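Local coordinates for protein phage related exonuclease (Haemophilus somnus 129PT, PDB 3K93) that probably acts as a phage-related exonuclease that cleaves DNA, and carries a bound sodium ion at a site lined by acidic residues, at residues S105-I110 / D149-Q154; R90-I95 / M145-C150. All blocks are in the same frame, centred on the assembly; numbering follows the deposited sequence.

In the fold
Along the chain, segment 90-95 comes first, at strand 90-91 and the turn that leads into strand 95-97. Segment 105-110 follows, running from the hairpin turn after strand 101-103 into strand 108-114. Both then meet the same later stretch, the end of helix 137-148 and the start of strand 152-158, so the two loops cross: contact 1 opens inside the loop of contact 2 and closes just after it. Asp149 and Cys150 belong to both. Contact 2 ties the small sheet to the helix end, and contact 1 joins the two central strands of the four-stranded sheet. Ile109 CD1 packs on Trp148 CB, and Met145 SE on Gln152, between the two contacts.

Contact 1 (S105-I110 / D149-Q154); sequences SRKLII and DCDQAQ
The two central strands of the four-stranded sheet start side by side here, where Lys107 O takes two backbone N-H groups. Asp151 N donates to Lys107 O at 2.9 Å, tilted 31° from the carbonyl plane. Gln152 N donates to Lys107 O at 3.2 Å. Cys150 packs against the Lys107-Leu108 peptide, its SG 3.5 Å from Leu108 N. Strands 108-110 and 152-154 then run parallel: Ile109 N donates to Gln152 O, and Ile109 O accepts from Gln154 N at 2.9 Å. Lys107 and Leu108 form a G1 bulge opposite Val103, in the hairpin with strand 101-103. The strand continues to Asp111 and Thr112, which with Asp100 bind the sodium ion. With CG anti to the backbone N (chi1 171°), Leu108 brings CD1 to Gln152 CG and OE1 on one face. The Leu108 and Gln154 side chains cross at about a right angle. Gln154 OE1 is held by Arg79. On the other face, Ile109 CG1 rests 3.9 Å from Cys150 SG, towards Trp148 of helix 137-148. At the exposed end, Lys107 NZ and Asp151 OD2 make a long salt bridge of 3.8 Å. A water donates to Asp151 OD1 and takes a weak bond from Lys107 NZ.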
loop_
_atom_site.group_PDB
_atom_site.type_symbol
_atom_site.label_atom_id
_atom_site.label_comp_id
_atom_site.label_asym_id
_atom_site.label_seq_id
_atom_site.Cartn_x
_atom_site.Cartn_y
_atom_site.Cartn_z
ATOM N N SER A 105 -10.234 -36.061 22.210
ATOM C CA SER A 105 -9.614 -36.404 23.500
ATOM C C SER A 105 -9.246 -35.147 24.343
ATOM O O SER A 105 -9.335 -35.178 25.558
ATOM C CB SER A 105 -8.370 -37.258 23.198
ATOM O OG SER A 105 -7.888 -36.918 21.872
ATOM N N ARG A 106 -8.851 -34.042 23.698
ATOM C CA ARG A 106 -8.534 -32.802 24.429
ATOM C C ARG A 106 -9.443 -31.599 24.136
ATOM O O ARG A 106 -9.123 -30.479 24.560
ATOM C CB ARG A 106 -7.080 -32.416 24.155
ATOM C CG ARG A 106 -6.090 -33.428 24.692
ATOM C CD ARG A 106 -4.686 -32.951 24.464
ATOM N NE ARG A 106 -3.734 -33.982 24.836
ATOM C CZ ARG A 106 -2.431 -33.951 24.563
ATOM N NH1 ARG A 106 -1.871 -32.926 23.895
ATOM N NH2 ARG A 106 -1.681 -34.970 24.946
ATOM N N LYS A 107 -10.569 -31.829 23.438
ATOM C CA LYS A 107 -11.486 -30.751 23.015
ATOM C C LYS A 107 -10.669 -29.618 22.356
ATOM O O LYS A 107 -10.770 -28.435 22.726
ATOM C CB LYS A 107 -12.304 -30.252 24.216
ATOM C CG LYS A 107 -13.146 -31.372 24.883
ATOM C CD LYS A 107 -14.631 -31.188 24.689
ATOM C CE LYS A 107 -15.288 -30.503 25.903
ATOM N NZ LYS A 107 -16.443 -29.639 25.487
ATOM N N LEU A 108 -9.840 -30.024 21.394
ATOM C CA LEU A 108 -8.776 -29.178 20.856
ATOM C C LEU A 108 -8.791 -29.185 19.345
ATOM O O LEU A 108 -8.865 -30.273 18.751
ATOM C CB LEU A 108 -7.404 -29.686 21.326
ATOM C CG LEU A 108 -6.115 -29.101 20.726
ATOM C CD1 LEU A 108 -5.990 -27.644 21.088
ATOM C CD2 LEU A 108 -4.902 -29.917 21.251
ATOM N N ILE A 109 -8.681 -27.984 18.747
ATOM C CA ILE A 109 -8.380 -27.824 17.329
ATOM C C ILE A 109 -6.923 -27.389 17.184
ATOM O O ILE A 109 -6.452 -26.528 17.913
ATOM C CB ILE A 109 -9.267 -26.735 16.686
ATOM C CG1 ILE A 109 -10.736 -27.129 16.741
ATOM C CG2 ILE A 109 -8.851 -26.446 15.231
ATOM C CD1 ILE A 109 -11.091 -28.278 15.768
ATOM N N ILE A 110 -6.216 -27.973 16.226
ATOM C CA ILE A 110 -4.918 -27.466 15.839
ATOM C C ILE A 110 -4.989 -27.029 14.418
ATOM O O ILE A 110 -5.632 -27.689 13.615
ATOM C CB ILE A 110 -3.810 -28.502 16.001
ATOM C CG1 ILE A 110 -3.681 -28.909 17.463
ATOM C CG2 ILE A 110 -2.463 -27.905 15.549
ATOM C CD1 ILE A 110 -2.962 -30.277 17.670
ATOM N N ASP A 149 -17.241 -28.061 18.630
ATOM C CA ASP A 149 -17.530 -28.136 20.078
ATOM C C ASP A 149 -16.271 -28.309 20.916
ATOM O O ASP A 149 -16.213 -29.198 21.750
ATOM C CB ASP A 149 -18.526 -29.265 20.403
ATOM C CG ASP A 149 -19.956 -28.956 19.948
ATOM O OD1 ASP A 149 -20.434 -27.807 20.088
ATOM O OD2 ASP A 149 -20.629 -29.887 19.472
ATOM N N CYS A 150 -15.274 -27.458 20.676
ATOM C CA CYS A 150 -13.988 -27.520 21.372
ATOM C C CYS A 150 -13.803 -26.337 22.288
ATOM O O CYS A 150 -14.381 -25.265 22.096
ATOM C CB CYS A 150 -12.816 -27.540 20.368
ATOM S SG CYS A 150 -12.617 -29.113 19.477
ATOM N N ASP A 151 -12.938 -26.545 23.271
ATOM C CA ASP A 151 -12.614 -25.552 24.290
ATOM C C ASP A 151 -11.376 -24.763 23.987
ATOM O O ASP A 151 -11.220 -23.681 24.529
ATOM C CB ASP A 151 -12.427 -26.232 25.662
ATOM C CG ASP A 151 -13.726 -26.745 26.223
ATOM O OD1 ASP A 151 -14.801 -26.242 25.796
ATOM O OD2 ASP A 151 -13.664 -27.654 27.075
ATOM N N GLN A 152 -10.478 -25.307 23.176
ATOM C CA GLN A 152 -9.279 -24.570 22.813
ATOM C C GLN A 152 -8.790 -24.881 21.415
ATOM O O GLN A 152 -9.190 -25.866 20.826
ATOM C CB GLN A 152 -8.172 -24.682 23.880
ATOM C CG GLN A 152 -7.380 -25.951 23.961
ATOM C CD GLN A 152 -5.954 -25.707 24.580
ATOM O OE1 GLN A 152 -4.963 -26.191 24.052
ATOM N NE2 GLN A 152 -5.877 -24.925 25.671
ATOM N N ALA A 153 -7.973 -23.969 20.896
ATOM C CA ALA A 153 -7.337 -24.065 19.586
ATOM C C ALA A 153 -5.875 -23.671 19.772
ATOM O O ALA A 153 -5.555 -22.832 20.620
ATOM C CB ALA A 153 -8.008 -23.103 18.557
ATOM N N GLN A 154 -5.006 -24.289 18.991
ATOM C CA GLN A 154 -3.624 -23.942 18.984
ATOM C C GLN A 154 -3.182 -23.743 17.558
ATOM O O GLN A 154 -3.348 -24.622 16.740
ATOM C CB GLN A 154 -2.816 -25.047 19.683
ATOM C CG GLN A 154 -3.143 -25.192 21.161
ATOM C CD GLN A 154 -2.350 -26.266 21.800
ATOM O OE1 GLN A 154 -1.281 -26.605 21.327
ATOM N NE2 GLN A 154 -2.863 -26.826 22.882
HETATM O O HOH W 1 -17.425 -26.838 24.520
#

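Contact 2 (R90-I95 / M145-C150); sequences RENEFI and MWLWDC
The Arg90 guanidinium lies flat on the Trp148 indole, the two planes 13° apart. Arg90 CZ sits 3.6 Å from the centroid of the Trp148 five-membered ring, over its face, in a cation-pi contact. Arg90 CD covers the Trp148 six-membered ring at 3.7 Å from its centroid, a CH-pi contact. In the guanidinium plane, Arg90 NH1 donates to Leu147 O at 2.9 Å, on a lone pair of the carbonyl. The side chain reaches this far because it is extended from CG to NE.

Further along, Asn92 ND2 stands over the centre of the Trp146 ring, 3.2 Å above its plane. The amide plane is turned 56° from the ring. Ile95 CD1 meets Trp146 CE3 at 3.6 Å and also touches Leu147 CD1. Phe94 CD2 approaches Trp146 CH2 obliquely, and the two rings barely overlap. Leu147 CD2 packs on the backbone of Glu91.

The next shell fixes these groups. Asn92 OD1 accepts from Phe94 N (2.8 Å) and Ile95 N (3.0 Å), which come from opposite faces of its plane. The Phe94 bond makes an Asx turn and the Ile95 bond extends it to an Asx motif; together they hold the amide. Helix 198-221 packs on Trp146 through Ile201, Ile204 and Lys205. Helix 137-148 closes with a Schellman motif at Asp149. Tyr102 meets the Trp148 ring, and Glu88 makes a weak, long ion pair with Arg90 NE.

The guanidinium thus puts its positive charge at the C-terminal end of the helix, where it would probably offset the partial negative charge of the terminal carbonyls.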
loop_
_atom_site.group_PDB
_atom_site.type_symbol
_atom_site.label_atom_id
_atom_site.label_comp_id
_atom_site.label_asym_id
_atom_site.label_seq_id
_atom_site.Cartn_x
_atom_site.Cartn_y
_atom_site.Cartn_z
ATOM N N ARG A 90 -17.469 -28.906 8.063
ATOM C CA ARG A 90 -18.718 -28.774 8.776
ATOM C C ARG A 90 -19.300 -27.426 8.478
ATOM O O ARG A 90 -18.607 -26.530 7.959
ATOM C CB ARG A 90 -18.508 -28.929 10.263
ATOM C CG ARG A 90 -18.149 -30.340 10.689
ATOM C CD ARG A 90 -17.976 -30.375 12.199
ATOM N NE ARG A 90 -17.668 -31.709 12.691
ATOM C CZ ARG A 90 -17.756 -32.079 13.963
ATOM N NH1 ARG A 90 -18.147 -31.240 14.913
ATOM N NH2 ARG A 90 -17.443 -33.299 14.292
ATOM N N GLU A 91 -20.588 -27.296 8.784
ATOM C CA GLU A 91 -21.266 -26.027 8.713
ATOM C C GLU A 91 -22.447 -25.945 9.630
ATOM O O GLU A 91 -22.972 -26.959 10.050
ATOM C CB GLU A 91 -21.722 -25.729 7.302
ATOM C CG GLU A 91 -22.659 -26.709 6.683
ATOM C CD GLU A 91 -22.898 -26.325 5.235
ATOM O OE1 GLU A 91 -21.982 -26.540 4.407
ATOM O OE2 GLU A 91 -23.967 -25.754 4.930
ATOM N N ASN A 92 -22.844 -24.719 9.945
ATOM C CA ASN A 92 -24.027 -24.487 10.694
ATOM C C ASN A 92 -24.813 -23.468 9.885
ATOM O O ASN A 92 -24.610 -23.402 8.679
ATOM C CB ASN A 92 -23.703 -24.102 12.153
ATOM C CG ASN A 92 -22.838 -22.849 12.293
ATOM O OD1 ASN A 92 -22.858 -21.946 11.455
ATOM N ND2 ASN A 92 -22.070 -22.796 13.393
ATOM N N GLU A 93 -25.682 -22.671 10.496
ATOM C CA GLU A 93 -26.464 -21.746 9.714
ATOM C C GLU A 93 -25.684 -20.495 9.312
ATOM O O GLU A 93 -26.171 -19.735 8.514
ATOM C CB GLU A 93 -27.766 -21.363 10.421
ATOM C CG GLU A 93 -28.664 -22.535 10.744
ATOM C CD GLU A 93 -28.990 -23.438 9.544
ATOM O OE1 GLU A 93 -29.103 -22.944 8.389
ATOM O OE2 GLU A 93 -29.143 -24.672 9.770
ATOM N N PHE A 94 -24.475 -20.315 9.829
ATOM C CA PHE A 94 -23.720 -19.071 9.624
ATOM C C PHE A 94 -22.407 -19.238 8.879
ATOM O O PHE A 94 -22.059 -18.425 8.005
ATOM C CB PHE A 94 -23.470 -18.429 10.975
ATOM C CG PHE A 94 -24.732 -18.090 11.714
ATOM C CD1 PHE A 94 -25.344 -16.870 11.518
ATOM C CD2 PHE A 94 -25.300 -18.998 12.581
ATOM C CE1 PHE A 94 -26.517 -16.540 12.168
ATOM C CE2 PHE A 94 -26.480 -18.698 13.250
ATOM C CZ PHE A 94 -27.104 -17.459 13.042
ATOM N N ILE A 95 -21.694 -20.304 9.204
ATOM C CA ILE A 95 -20.329 -20.483 8.765
ATOM C C ILE A 95 -20.076 -21.904 8.282
ATOM O O ILE A 95 -20.874 -22.812 8.525
ATOM C CB ILE A 95 -19.316 -20.118 9.891
ATOM C CG1 ILE A 95 -19.469 -21.032 11.103
ATOM C CG2 ILE A 95 -19.498 -18.647 10.333
ATOM C CD1 ILE A 95 -18.301 -20.914 12.056
HETATM N N MSE A 145 -13.826 -23.881 16.675
HETATM C CA MSE A 145 -14.193 -24.382 17.994
HETATM C C MSE A 145 -15.722 -24.473 18.111
HETATM O O MSE A 145 -16.260 -25.363 18.775
HETATM C CB MSE A 145 -13.614 -23.509 19.110
HETATM C CG MSE A 145 -12.143 -23.721 19.330
HETATM SE SE MSE A 145 -11.438 -22.767 20.850
HETATM C CE MSE A 145 -11.041 -21.012 20.069
ATOM N N TRP A 146 -16.411 -23.548 17.460
ATOM C CA TRP A 146 -17.872 -23.539 17.429
ATOM C C TRP A 146 -18.378 -24.763 16.666
ATOM O O TRP A 146 -19.161 -25.513 17.186
ATOM C CB TRP A 146 -18.365 -22.271 16.757
ATOM C CG TRP A 146 -19.784 -22.089 16.815
ATOM C CD1 TRP A 146 -20.687 -22.738 17.638
ATOM C CD2 TRP A 146 -20.533 -21.170 16.052
ATOM N NE1 TRP A 146 -21.941 -22.269 17.412
ATOM C CE2 TRP A 146 -21.880 -21.306 16.439
ATOM C CE3 TRP A 146 -20.199 -20.238 15.065
ATOM C CZ2 TRP A 146 -22.881 -20.540 15.890
ATOM C CZ3 TRP A 146 -21.179 -19.481 14.529
ATOM C CH2 TRP A 146 -22.515 -19.631 14.928
ATOM N N LEU A 147 -17.834 -24.990 15.474
ATOM C CA LEU A 147 -18.262 -26.086 14.632
ATOM C C LEU A 147 -17.905 -27.442 15.181
ATOM O O LEU A 147 -18.605 -28.403 14.893
ATOM C CB LEU A 147 -17.679 -25.947 13.222
ATOM C CG LEU A 147 -18.251 -24.865 12.331
ATOM C CD1 LEU A 147 -17.349 -24.641 11.126
ATOM C CD2 LEU A 147 -19.674 -25.235 11.857
ATOM N N TRP A 148 -16.830 -27.531 15.966
ATOM C CA TRP A 148 -16.320 -28.815 16.491
ATOM C C TRP A 148 -16.501 -28.969 17.995
ATOM O O TRP A 148 -16.009 -29.920 18.559
ATOM C CB TRP A 148 -14.832 -29.008 16.105
ATOM C CG TRP A 148 -14.653 -29.796 14.883
ATOM C CD1 TRP A 148 -14.557 -31.147 14.806
ATOM C CD2 TRP A 148 -14.572 -29.308 13.534
ATOM N NE1 TRP A 148 -14.406 -31.533 13.504
ATOM C CE2 TRP A 148 -14.421 -30.429 12.700
ATOM C CE3 TRP A 148 -14.605 -28.031 12.955
ATOM C CZ2 TRP A 148 -14.313 -30.325 11.315
ATOM C CZ3 TRP A 148 -14.490 -27.928 11.582
ATOM C CH2 TRP A 148 -14.359 -29.068 10.776
ATOM N N ASP A 149 -17.241 -28.061 18.630
ATOM C CA ASP A 149 -17.530 -28.136 20.078
ATOM C C ASP A 149 -16.271 -28.309 20.916
ATOM O O ASP A 149 -16.213 -29.198 21.750
ATOM C CB ASP A 149 -18.526 -29.265 20.403
ATOM C CG ASP A 149 -19.956 -28.956 19.948
ATOM O OD1 ASP A 149 -20.434 -27.807 20.088
ATOM O OD2 ASP A 149 -20.629 -29.887 19.472
ATOM N N CYS A 150 -15.274 -27.458 20.676
ATOM C CA CYS A 150 -13.988 -27.520 21.372
ATOM C C CYS A 150 -13.803 -26.337 22.288
ATOM O O CYS A 150 -14.381 -25.265 22.096
ATOM C CB CYS A 150 -12.816 -27.540 20.368
ATOM S SG CYS A 150 -12.617 -29.113 19.477
#